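Local coordinates for nitrogenase molybdenum-iron protein beta chain (Clostridium pasteurianum, PDB 4WES) that forms the beta half of the nitrogenase molybdenum-iron protein and shares an [8Fe-7S] cluster with the alpha chain for the ATP-driven reduction of dinitrogen to ammonia, at residues Leu39-Gly44 and Ser67-Thr72; Asp98-His103 and Lys132-Thr137; Lys349-Ile354 and Ser366-Glu371. All coordinates share one frame; numbering follows the deposited sequence.

Interaction 1 (Leu39-Gly44 and Ser67-Thr72)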
# COMPACT_ATOMS: atom_id res chain seq x y z
N LEU B 39 -4.35 6.61 -35.03
CA LEU B 39 -2.99 6.14 -34.92
C LEU B 39 -2.06 7.36 -34.78
O LEU B 39 -1.94 8.17 -35.70
CB LEU B 39 -2.56 5.29 -36.12
CG LEU B 39 -1.22 4.60 -35.99
CD1 LEU B 39 -1.22 3.63 -34.84
CD2 LEU B 39 -0.84 3.94 -37.30
N PRO B 40 -1.37 7.49 -33.64
CA PRO B 40 -0.33 8.51 -33.53
C PRO B 40 0.81 8.21 -34.51
O PRO B 40 1.14 7.04 -34.73
CB PRO B 40 0.18 8.38 -32.09
CG PRO B 40 -0.90 7.59 -31.37
CD PRO B 40 -1.47 6.68 -32.42
N HIS B 41 1.41 9.27 -35.06
CA HIS B 41 2.52 9.14 -35.98
C HIS B 41 3.65 10.05 -35.59
O HIS B 41 3.47 11.26 -35.43
CB HIS B 41 2.10 9.49 -37.41
CG HIS B 41 3.19 9.28 -38.40
ND1 HIS B 41 3.52 8.03 -38.87
CD2 HIS B 41 4.10 10.15 -38.92
CE1 HIS B 41 4.57 8.16 -39.67
NE2 HIS B 41 4.93 9.42 -39.72
N SER B 42 4.83 9.44 -35.39
CA SER B 42 6.03 10.17 -35.01
C SER B 42 6.87 10.48 -36.23
O SER B 42 7.44 9.60 -36.87
CB SER B 42 6.82 9.28 -34.06
OG SER B 42 8.02 9.91 -33.65
N HIS B 43 6.91 11.77 -36.60
CA HIS B 43 7.63 12.17 -37.79
C HIS B 43 9.09 12.51 -37.43
O HIS B 43 9.43 13.63 -37.05
CB HIS B 43 6.91 13.37 -38.44
CG HIS B 43 7.55 13.83 -39.71
ND1 HIS B 43 7.60 13.05 -40.84
CD2 HIS B 43 8.12 15.01 -40.02
CE1 HIS B 43 8.19 13.73 -41.80
NE2 HIS B 43 8.51 14.93 -41.33
N GLY B 44 9.94 11.52 -37.51
CA GLY B 44 11.34 11.63 -37.15
C GLY B 44 12.04 10.31 -37.37
O GLY B 44 11.55 9.42 -38.05
N SER B 67 2.97 4.78 -35.40
CA SER B 67 3.80 4.64 -36.58
C SER B 67 4.89 5.73 -36.57
O SER B 67 4.85 6.68 -35.78
CB SER B 67 2.94 4.76 -37.82
OG SER B 67 2.13 5.91 -37.78
N THR B 68 5.85 5.58 -37.48
CA THR B 68 6.94 6.54 -37.59
C THR B 68 7.36 6.71 -39.06
O THR B 68 7.18 5.82 -39.90
CB THR B 68 8.19 6.13 -36.73
OG1 THR B 68 9.31 6.97 -37.05
CG2 THR B 68 8.60 4.69 -36.93
N SER B 69 7.89 7.90 -39.34
CA SER B 69 8.45 8.18 -40.64
C SER B 69 9.78 7.48 -40.90
O SER B 69 10.25 7.45 -42.04
CB SER B 69 8.59 9.68 -40.82
OG SER B 69 7.33 10.31 -40.92
N SER B 70 10.43 6.97 -39.84
CA SER B 70 11.69 6.26 -40.00
C SER B 70 12.72 7.04 -40.84
O SER B 70 13.22 6.56 -41.87
CB SER B 70 11.52 4.84 -40.52
OG SER B 70 10.88 4.01 -39.56
N PHE B 71 13.06 8.26 -40.40
CA PHE B 71 14.09 9.03 -41.10
C PHE B 71 15.39 8.25 -41.22
O PHE B 71 15.83 7.56 -40.28
CB PHE B 71 14.41 10.33 -40.37
CG PHE B 71 13.45 11.49 -40.60
CD1 PHE B 71 12.09 11.34 -40.72
CD2 PHE B 71 13.94 12.75 -40.67
CE1 PHE B 71 11.26 12.41 -40.87
CE2 PHE B 71 13.11 13.84 -40.82
CZ PHE B 71 11.76 13.66 -40.90
N THR B 72 16.06 8.45 -42.35
CA THR B 72 17.41 8.00 -42.61
C THR B 72 18.29 9.23 -42.80
O THR B 72 17.81 10.36 -42.78
CB THR B 72 17.46 7.18 -43.91
OG1 THR B 72 17.05 8.06 -44.97
CG2 THR B 72 16.55 5.95 -43.84
O HOH W 1 -0.46 7.06 -38.00
O HOH W 2 9.90 8.42 -34.83
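His41 and Ser67 pair as parallel neighbours where strand 38-43 meets strand 67-68, the two strands of a beta-alpha-beta unit whose connecting element is helix 46-60. The backbone ladder is short: Ser67 N donates to Pro40 O, Ser42 N to Ser67 O and Ser69 N to Ser42 O. Phe71 N continues the series beyond the strands by binding Gly44 O.

Side-chain hydrogen bonds gather round two imidazoles. The His41 ring, carried anti to its backbone N (chi1 -176°), spans Ser67 and Ser69 and is held in its own plane at both nitrogens: His41 ND1 meets Ser67 OG at 2.8 Å and His41 NE2 meets Ser69 OG at 2.8 Å. These two bonds fix the rotation of the ring. Ser69 OG also bonds His43 ND1, 2.8 Å away, so a single hydroxyl joins His41 and His43. Asp113 takes the far nitrogen of His43, NE2. Thr68 OG1 accepts from Ser70 N in an ST turn, which bends the chain just after the strand.

Two waters add to this polar network. One links Leu39 O to Ser67 OG, the other Ser42 OG to Thr68 OG1.

All the touching residues are buried, and the alpha chain packs against Ser67 and Thr68. The contact also borders the [8Fe-7S] site: Gly44 lies near the cluster, and the Ser42 side chain comes within about 4 Å of that of the cluster ligand Cys48.

Aromatic contacts close the far end. Phe71 turns an edge to the His43 face in a T-shaped pair with planes at 79°, while Gly44 CA sits over the Phe71 face as a CH-pi contact, 4.0 Å from the ring centroid.

Interaction 2 (Asp98-His103 and Lys132-Thr137)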
# COMPACT_ATOMS: atom_id res chain seq x y z
N ASP B 98 -8.98 5.91 -38.54
CA ASP B 98 -9.86 6.96 -39.08
C ASP B 98 -9.11 8.30 -39.18
O ASP B 98 -9.47 9.17 -39.98
CB ASP B 98 -11.13 7.10 -38.25
CG ASP B 98 -12.06 5.93 -38.40
OD1 ASP B 98 -11.88 5.12 -39.32
OD2 ASP B 98 -12.98 5.82 -37.57
N ILE B 99 -8.09 8.47 -38.32
CA ILE B 99 -7.33 9.69 -38.24
C ILE B 99 -5.89 9.35 -37.87
O ILE B 99 -5.65 8.53 -37.00
CB ILE B 99 -7.97 10.70 -37.25
CG1 ILE B 99 -7.18 11.99 -37.19
CG2 ILE B 99 -8.19 10.10 -35.87
CD1 ILE B 99 -7.91 13.11 -36.47
N ILE B 100 -4.96 9.97 -38.59
CA ILE B 100 -3.54 9.93 -38.25
C ILE B 100 -3.20 11.25 -37.58
O ILE B 100 -3.43 12.30 -38.15
CB ILE B 100 -2.67 9.71 -39.50
CG1 ILE B 100 -3.03 8.39 -40.21
CG2 ILE B 100 -1.20 9.75 -39.13
CD1 ILE B 100 -2.30 8.18 -41.51
N ALA B 101 -2.65 11.18 -36.36
CA ALA B 101 -2.29 12.39 -35.64
C ALA B 101 -0.76 12.47 -35.56
O ALA B 101 -0.13 11.74 -34.81
CB ALA B 101 -2.87 12.40 -34.25
N VAL B 102 -0.21 13.34 -36.38
CA VAL B 102 1.25 13.48 -36.54
C VAL B 102 1.82 14.44 -35.50
O VAL B 102 1.29 15.53 -35.28
CB VAL B 102 1.56 14.03 -37.95
CG1 VAL B 102 3.07 14.18 -38.11
CG2 VAL B 102 0.99 13.10 -39.02
N HIS B 103 2.94 14.03 -34.89
CA HIS B 103 3.75 14.95 -34.13
C HIS B 103 5.19 14.83 -34.65
O HIS B 103 5.47 13.98 -35.52
CB HIS B 103 3.65 14.67 -32.62
CG HIS B 103 4.13 13.29 -32.23
ND1 HIS B 103 3.28 12.23 -32.03
CD2 HIS B 103 5.38 12.80 -32.04
CE1 HIS B 103 4.00 11.16 -31.70
NE2 HIS B 103 5.27 11.48 -31.72
N LYS B 132 -11.28 9.94 -44.23
CA LYS B 132 -10.12 9.80 -43.34
C LYS B 132 -9.49 11.16 -43.16
O LYS B 132 -9.62 12.05 -44.01
CB LYS B 132 -9.08 8.85 -43.92
CG LYS B 132 -9.62 7.47 -44.22
CD LYS B 132 -10.04 6.72 -42.97
CE LYS B 132 -10.29 5.26 -43.25
NZ LYS B 132 -10.59 4.49 -42.03
N LEU B 133 -8.71 11.29 -42.08
CA LEU B 133 -8.10 12.56 -41.74
C LEU B 133 -6.63 12.40 -41.37
O LEU B 133 -6.23 11.39 -40.76
CB LEU B 133 -8.82 13.21 -40.56
CG LEU B 133 -10.27 13.59 -40.79
CD1 LEU B 133 -10.97 13.96 -39.52
CD2 LEU B 133 -10.34 14.73 -41.80
N VAL B 134 -5.83 13.42 -41.69
CA VAL B 134 -4.45 13.56 -41.18
C VAL B 134 -4.32 14.93 -40.56
O VAL B 134 -4.59 15.94 -41.21
CB VAL B 134 -3.40 13.41 -42.31
CG1 VAL B 134 -1.99 13.57 -41.74
CG2 VAL B 134 -3.54 12.07 -43.03
N ILE B 135 -3.96 14.95 -39.28
CA ILE B 135 -3.74 16.18 -38.56
C ILE B 135 -2.31 16.20 -38.03
O ILE B 135 -1.62 15.18 -38.03
CB ILE B 135 -4.76 16.36 -37.41
CG1 ILE B 135 -4.54 15.42 -36.24
CG2 ILE B 135 -6.18 16.23 -37.95
CD1 ILE B 135 -5.32 15.81 -35.02
N HIS B 136 -1.85 17.36 -37.57
CA HIS B 136 -0.49 17.43 -37.02
C HIS B 136 -0.37 18.50 -35.94
O HIS B 136 -1.17 19.44 -35.86
CB HIS B 136 0.57 17.72 -38.10
CG HIS B 136 0.84 19.17 -38.33
ND1 HIS B 136 0.01 20.00 -39.06
CD2 HIS B 136 1.86 19.93 -37.90
CE1 HIS B 136 0.52 21.22 -39.07
NE2 HIS B 136 1.64 21.20 -38.37
N THR B 137 0.68 18.33 -35.13
CA THR B 137 1.24 19.39 -34.33
C THR B 137 2.77 19.37 -34.48
O THR B 137 3.30 18.47 -35.11
CB THR B 137 0.83 19.32 -32.86
OG1 THR B 137 1.27 20.48 -32.18
CG2 THR B 137 1.37 18.10 -32.19
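Bent at chi2 (-66°), the Lys132 chain carries CD against Asp98, 3.9 Å from Asp98 CA, and its extended remainder brings NZ to Asp98 OD1 at 3.1 Å, a salt bridge that uses the anti lone pair of the carboxylate oxygen. Further along, Ile135 holds CG1 between its backbone N and carbonyl carbon (chi1 71°), which sets that methylene against Ala101, 4.0 Å from Ala101 CB, and leaves the CG2 branch for Ile99.

The segments 99-103 and 133-136 run side by side in a parallel sheet at 19° to each other, joined through a helical crossover in the alpha/beta fashion of the nitrogenase family. Leu133 N binds Asp98 O, Ile100 N binds Leu133 O, Ile135 N binds Ile100 O, Val102 N binds Ile135 O and Thr137 N binds Val102 O. On the 98-103 side the ladder thus uses Asp98, Ile100 and Val102; the backbones of Ala101 and His103 bond instead to that of His41 in strand 38-43.

On the face of Ile99, Leu133, Ala101 and Ile135 the packing is wholly aliphatic: Ile99 CG1 lies 3.9 Å from Leu133 CB, and Ile99 CD1 reaches Ile135 CG2 at 3.9 Å. Helix 146-161 packs on Leu133 and Ile135. The other face has Ile100 beside Val134 and Val102 CG2 against Val134 CG1 at 4.1 Å, with helix 81-95 over Ile100. His136 ND1 is hydrogen-bonded to Tyr160 OH.

The ionic pair sits at the N-terminal end, partly exposed. Asn96 and the carbonyl of Pro97 also bind Lys132 NZ, and Asn37 binds Asp98 OD2, so both charged groups have further polar partners, which probably lessens the dependence on their single bridge, whereas the middle of the contact depends on backbone bonds and close aliphatic packing.

Interaction 3 (Lys349-Ile354 and Ser366-Glu371)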
# COMPACT_ATOMS: atom_id res chain seq x y z
N LYS B 349 5.01 30.01 -13.83
CA LYS B 349 3.76 29.84 -13.09
C LYS B 349 3.90 28.96 -11.88
O LYS B 349 3.41 29.27 -10.80
CB LYS B 349 2.64 29.34 -14.00
CG LYS B 349 1.30 29.38 -13.32
CD LYS B 349 0.15 29.11 -14.27
CE LYS B 349 -1.18 29.37 -13.57
NZ LYS B 349 -1.24 28.76 -12.21
N PHE B 350 4.61 27.84 -12.05
CA PHE B 350 4.82 26.87 -10.96
C PHE B 350 5.45 27.56 -9.76
O PHE B 350 5.00 27.41 -8.61
CB PHE B 350 5.70 25.75 -11.49
CG PHE B 350 6.06 24.69 -10.49
CD1 PHE B 350 7.23 24.76 -9.73
CD2 PHE B 350 5.33 23.53 -10.40
CE1 PHE B 350 7.61 23.72 -8.90
CE2 PHE B 350 5.70 22.51 -9.59
CZ PHE B 350 6.84 22.59 -8.83
N GLN B 351 6.52 28.31 -10.01
CA GLN B 351 7.20 29.00 -8.93
C GLN B 351 6.27 29.98 -8.21
O GLN B 351 6.21 30.01 -6.98
CB GLN B 351 8.36 29.79 -9.52
CG GLN B 351 9.26 30.40 -8.48
CD GLN B 351 10.33 29.43 -8.04
OE1 GLN B 351 10.99 28.80 -8.87
NE2 GLN B 351 10.49 29.28 -6.74
N LYS B 352 5.56 30.77 -8.99
CA LYS B 352 4.67 31.76 -8.40
C LYS B 352 3.56 31.11 -7.58
O LYS B 352 3.28 31.55 -6.46
CB LYS B 352 4.05 32.62 -9.50
CG LYS B 352 5.02 33.61 -10.10
CD LYS B 352 4.37 34.39 -11.23
CE LYS B 352 5.38 35.13 -12.09
NZ LYS B 352 4.71 35.56 -13.35
N GLU B 353 2.93 30.06 -8.12
CA GLU B 353 1.82 29.44 -7.42
C GLU B 353 2.26 28.74 -6.15
O GLU B 353 1.58 28.82 -5.13
CB GLU B 353 1.07 28.49 -8.34
CG GLU B 353 0.45 29.17 -9.53
CD GLU B 353 -0.69 30.04 -9.14
OE1 GLU B 353 -1.63 29.55 -8.48
OE2 GLU B 353 -0.65 31.23 -9.53
N ILE B 354 3.36 28.00 -6.20
CA ILE B 354 3.88 27.27 -5.05
C ILE B 354 4.32 28.27 -3.97
O ILE B 354 4.00 28.15 -2.79
CB ILE B 354 5.09 26.35 -5.40
CG1 ILE B 354 4.77 25.22 -6.39
CG2 ILE B 354 5.68 25.75 -4.13
CD1 ILE B 354 3.69 24.24 -5.94
N SER B 366 11.16 26.30 2.73
CA SER B 366 11.03 25.30 1.66
C SER B 366 11.85 25.70 0.45
O SER B 366 12.17 26.87 0.26
CB SER B 366 9.56 25.13 1.30
OG SER B 366 8.84 24.60 2.40
N LYS B 367 12.18 24.72 -0.36
CA LYS B 367 12.91 24.94 -1.60
C LYS B 367 12.01 24.54 -2.74
O LYS B 367 11.57 23.41 -2.81
CB LYS B 367 14.23 24.16 -1.67
CG LYS B 367 15.21 24.49 -0.56
CD LYS B 367 16.55 23.76 -0.72
CE LYS B 367 17.56 24.18 0.32
NZ LYS B 367 18.87 23.50 0.09
N VAL B 368 11.78 25.48 -3.65
CA VAL B 368 10.95 25.30 -4.82
C VAL B 368 11.81 25.54 -6.04
O VAL B 368 12.50 26.58 -6.09
CB VAL B 368 9.80 26.31 -4.78
CG1 VAL B 368 8.93 26.19 -6.00
CG2 VAL B 368 8.97 26.16 -3.51
N LYS B 369 11.86 24.62 -6.99
CA LYS B 369 12.71 24.81 -8.13
C LYS B 369 12.04 24.35 -9.41
O LYS B 369 11.54 23.23 -9.53
CB LYS B 369 14.05 24.09 -7.97
CG LYS B 369 15.04 24.40 -9.07
CD LYS B 369 16.42 23.80 -8.79
CE LYS B 369 17.35 24.03 -9.94
NZ LYS B 369 18.70 23.44 -9.68
N VAL B 370 12.07 25.23 -10.40
CA VAL B 370 11.67 24.95 -11.76
C VAL B 370 12.93 24.52 -12.53
O VAL B 370 14.01 25.12 -12.38
CB VAL B 370 11.04 26.20 -12.38
CG1 VAL B 370 10.84 26.07 -13.88
CG2 VAL B 370 9.73 26.50 -11.69
N GLU B 371 12.81 23.50 -13.37
CA GLU B 371 13.96 22.92 -14.03
C GLU B 371 14.98 22.41 -13.01
O GLU B 371 16.19 22.48 -13.22
CB GLU B 371 14.56 23.82 -15.09
CG GLU B 371 13.60 24.13 -16.23
CD GLU B 371 14.26 24.94 -17.29
OE1 GLU B 371 14.84 24.37 -18.24
OE2 GLU B 371 14.24 26.16 -17.16
O HOH W 3 13.25 27.83 -9.75
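Val368, Gln351 and Val370 carry most of this contact, in which helix 348-360 packs against strand 367-370. The segments run nearly antiparallel, at 161°, with axes 8.1 Å apart at their closest, as the helix and returning strand of a beta-alpha-beta unit do.

Val368 points its side chain at the helix and uses both methyls. Val368 CG1 lies 4.0 Å from Phe350 CE1 and also meets the Gln351 amide. CG2 turns to Ile354 CG2; Ile354 is modelled in two conformers, so the tightness of that approach is doubtful.

Gln351 reaches across to the strand backbone. Its chain starts anti to the backbone N and then bends at chi2 (86°), which brings CD round towards Val368. From there Gln351 NE2 makes a weak hydrogen bond of 3.4 Å to Val368 O, with a second weak one to Asp355 in the next helical turn. Gln351 OE1 works through water, accepting at 2.6 Å from a molecule whose oxygen in turn accepts from Val370 N at 2.9 Å. One carboxamide therefore meets a carbonyl of the strand directly, though weakly, and an N-H through water.

Val370 contributes a single methyl: Val370 CG2 slides past the Phe350 ring, 3.6 Å from Phe350 CD1, and also approaches Gln351 OE1.

Strand 367-370 is the outermost of its parallel sheet within this chain. The backbones of Lys367 and Lys369 bond to strand 337-343, and Phe350 and Ile354 also touch Val341 of that strand and helix 321-333.

Overall arrangement
Interactions 1 and 2 belong to one sheet: strands 38-43 and 99-104 are neighbours in it, and the contact centres lie 12 Å apart. Interaction 1 is fully buried and polar, rich in serine and histidine beside the [8Fe-7S] cluster and the alpha chain. Interaction 2 is largely buried too, but aliphatic, with its ionic pair at the partly exposed end; His103 brings it close to the cluster as well. Interaction 3, its centre about 35 Å from that of the first, is only partly buried. It belongs to another sheet and joins helix to strand, by valine, phenylalanine and isoleucine packing and a water-assisted glutamine instead of a backbone ladder, away from the cluster and metal sites.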